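Local coordinates for protein A151R (African swine fever virus Georgia 2007/1, PDB 7CMA) that is a non-structural viral protein of unsettled molecular role, possibly an oxygenase, that binds a zinc ion, at residues Y108-N113 and H130-R135. Residues are numbered along the deposited sequence; the frame is centred on the assembly and turned at random.
With ZN (zinc ion), chain C.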
loop_
_atom_site.group_PDB
_atom_site.type_symbol
_atom_site.label_atom_id
_atom_site.label_comp_id
_atom_site.label_asym_id
_atom_site.label_seq_id
_atom_site.Cartn_x
_atom_site.Cartn_y
_atom_site.Cartn_z
ATOM N N TYR A 108 -19.922 9.750 -17.781
ATOM C CA TYR A 108 -19.158 10.656 -18.678
ATOM C C TYR A 108 -17.910 9.910 -19.175
ATOM O O TYR A 108 -17.348 9.126 -18.391
ATOM C CB TYR A 108 -18.820 11.958 -17.945
ATOM C CG TYR A 108 -20.009 12.845 -17.665
ATOM C CD1 TYR A 108 -20.878 12.572 -16.619
ATOM C CD2 TYR A 108 -20.308 13.919 -18.485
ATOM C CE1 TYR A 108 -22.005 13.346 -16.393
ATOM C CE2 TYR A 108 -21.413 14.723 -18.254
ATOM C CZ TYR A 108 -22.258 14.445 -17.192
ATOM O OH TYR A 108 -23.380 15.198 -16.987
ATOM N N HIS A 109 -17.616 10.056 -20.466
ATOM C CA HIS A 109 -16.570 9.213 -21.093
ATOM C C HIS A 109 -15.445 10.008 -21.735
ATOM O O HIS A 109 -15.717 11.079 -22.283
ATOM C CB HIS A 109 -17.203 8.320 -22.172
ATOM C CG HIS A 109 -18.357 7.487 -21.729
ATOM N ND1 HIS A 109 -18.215 6.159 -21.395
ATOM C CD2 HIS A 109 -19.670 7.769 -21.603
ATOM C CE1 HIS A 109 -19.389 5.666 -21.059
ATOM N NE2 HIS A 109 -20.293 6.633 -21.177
ATOM N N THR A 110 -14.236 9.473 -21.663
ATOM C CA THR A 110 -13.050 10.066 -22.335
ATOM C C THR A 110 -12.648 9.183 -23.524
ATOM O O THR A 110 -11.899 9.679 -24.394
ATOM C CB THR A 110 -11.883 10.224 -21.351
ATOM O OG1 THR A 110 -11.708 8.963 -20.708
ATOM C CG2 THR A 110 -12.119 11.301 -20.313
ATOM N N ASN A 111 -12.956 7.888 -23.446
ATOM C CA ASN A 111 -12.548 6.862 -24.445
ATOM C C ASN A 111 -11.032 6.629 -24.353
ATOM O O ASN A 111 -10.450 6.221 -25.364
ATOM C CB ASN A 111 -12.947 7.272 -25.869
ATOM C CG ASN A 111 -14.210 6.591 -26.352
ATOM O OD1 ASN A 111 -15.138 6.387 -25.576
ATOM N ND2 ASN A 111 -14.252 6.226 -27.626
ATOM N N TYR A 112 -10.410 6.969 -23.215
ATOM C CA TYR A 112 -8.937 6.842 -23.023
ATOM C C TYR A 112 -8.543 5.361 -22.977
ATOM O O TYR A 112 -7.636 4.982 -23.721
ATOM C CB TYR A 112 -8.470 7.570 -21.756
ATOM C CG TYR A 112 -8.321 9.066 -21.900
ATOM C CD1 TYR A 112 -8.114 9.652 -23.136
ATOM C CD2 TYR A 112 -8.422 9.902 -20.798
ATOM C CE1 TYR A 112 -8.009 11.026 -23.277
ATOM C CE2 TYR A 112 -8.280 11.275 -20.917
ATOM C CZ TYR A 112 -8.086 11.840 -22.162
ATOM O OH TYR A 112 -7.972 13.192 -22.287
ATOM N N ASN A 113 -9.129 4.585 -22.055
ATOM C CA ASN A 113 -8.661 3.205 -21.743
ATOM C C ASN A 113 -9.597 2.169 -22.382
ATOM O O ASN A 113 -9.374 0.975 -22.158
ATOM C CB ASN A 113 -8.552 2.953 -20.238
ATOM C CG ASN A 113 -7.761 4.020 -19.515
ATOM O OD1 ASN A 113 -8.201 4.528 -18.488
ATOM N ND2 ASN A 113 -6.618 4.393 -20.064
ATOM N N HIS A 130 -12.501 21.268 -14.697
ATOM C CA HIS A 130 -13.183 21.371 -13.375
ATOM C C HIS A 130 -14.084 20.149 -13.134
ATOM O O HIS A 130 -14.155 19.695 -11.974
ATOM C CB HIS A 130 -13.956 22.689 -13.267
ATOM C CG HIS A 130 -13.127 23.885 -13.580
ATOM N ND1 HIS A 130 -12.437 24.583 -12.605
ATOM C CD2 HIS A 130 -12.796 24.454 -14.760
ATOM C CE1 HIS A 130 -11.756 25.560 -13.172
ATOM N NE2 HIS A 130 -11.940 25.483 -14.492
ATOM N N ILE A 131 -14.663 19.580 -14.198
ATOM C CA ILE A 131 -15.668 18.480 -14.091
ATOM C C ILE A 131 -14.984 17.199 -13.585
ATOM O O ILE A 131 -15.696 16.299 -13.122
ATOM C CB ILE A 131 -16.388 18.260 -15.437
ATOM C CG1 ILE A 131 -17.545 17.267 -15.296
ATOM C CG2 ILE A 131 -15.402 17.842 -16.520
ATOM C CD1 ILE A 131 -18.308 17.011 -16.582
ATOM N N PHE A 132 -13.652 17.132 -13.651
ATOM C CA PHE A 132 -12.885 15.922 -13.251
ATOM C C PHE A 132 -12.656 15.916 -11.734
ATOM O O PHE A 132 -12.243 14.876 -11.201
ATOM C CB PHE A 132 -11.568 15.845 -14.025
ATOM C CG PHE A 132 -11.731 15.472 -15.473
ATOM C CD1 PHE A 132 -11.946 14.153 -15.840
ATOM C CD2 PHE A 132 -11.847 16.455 -16.444
ATOM C CE1 PHE A 132 -12.129 13.816 -17.171
ATOM C CE2 PHE A 132 -12.060 16.120 -17.770
ATOM C CZ PHE A 132 -12.205 14.799 -18.130
ATOM N N ASN A 133 -13.042 16.998 -11.051
ATOM C CA ASN A 133 -12.909 17.145 -9.578
ATOM C C ASN A 133 -13.682 16.016 -8.878
ATOM O O ASN A 133 -13.176 15.502 -7.884
ATOM C CB ASN A 133 -13.378 18.525 -9.117
ATOM C CG ASN A 133 -13.115 18.783 -7.652
ATOM O OD1 ASN A 133 -14.027 19.150 -6.913
ATOM N ND2 ASN A 133 -11.869 18.630 -7.236
ATOM N N ASP A 134 -14.890 15.692 -9.354
ATOM C CA ASP A 134 -15.725 14.594 -8.796
ATOM C C ASP A 134 -15.559 13.338 -9.667
ATOM O O ASP A 134 -16.129 13.304 -10.768
ATOM C CB ASP A 134 -17.196 15.015 -8.691
ATOM C CG ASP A 134 -18.113 13.939 -8.128
ATOM O OD1 ASP A 134 -17.597 12.950 -7.603
ATOM O OD2 ASP A 134 -19.336 14.144 -8.154
ATOM N N ARG A 135 -14.865 12.319 -9.152
ATOM C CA ARG A 135 -14.466 11.110 -9.922
ATOM C C ARG A 135 -15.671 10.176 -10.074
ATOM O O ARG A 135 -15.655 9.344 -10.998
ATOM C CB ARG A 135 -13.293 10.413 -9.230
ATOM C CG ARG A 135 -12.022 11.250 -9.206
ATOM C CD ARG A 135 -10.865 10.519 -8.568
ATOM N NE ARG A 135 -9.602 11.201 -8.797
ATOM C CZ ARG A 135 -8.420 10.719 -8.428
ATOM N NH1 ARG A 135 -8.356 9.559 -7.802
ATOM N NH2 ARG A 135 -7.317 11.402 -8.672
HETATM ZN ZN ZN C . -16.533 4.742 -21.016
#
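Tyr108 and Ile131 meet through a methyl group laid over a ring: CD1 of Ile131 sits above one face of the phenol, 4.1 Å from Tyr108 CD2, and the two side chains cross at about a right angle. The isoleucine gets there by extension, with CG1 anti to the backbone N (chi1 -173°) and CD1 continuing the line (chi2 180°). Beside this pair, Thr110 meets Phe132 differently. Thr110 CG2 lies at the ring's edge, near its plane, 4.0 Å from Phe132 CE1. Both contacts are apolar; the two segments together bury about 111 Å², both sides summed, nearly all of it from these four residues.

The hydroxyl of Thr110 serves another purpose. Thr110 OG1 is hydrogen-bonded to Thr143 OG1, and Tyr112 N donates a weak bond to Thr110 OG1 at 3.5 Å. Thr110 CB lies 3.5 Å above one face of the Tyr112 ring, offset toward its rim. On the other segment, the 3-10 turn is closed by Asn133 N donating to His130 O at 3.1 Å, and Ile131 and Phe132 both also touch Ile101 of strand 99-104.

Between Tyr108 and Thr110, His109 binds the zinc ion through ND1 at 2.2 Å; Cys116, Cys139 and Cys142 complete the site, and His109 NE2 is hydrogen-bonded to Glu104 O, which would fix the imidazole's rotation. The CB atoms of Tyr108 and Thr110 point to broadly the same side and that of His109 nearly the opposite way, so the chemistry implies dispersion contacts on one side and directional coordination on the other, across the end of strand 107-109 and the first loop residue.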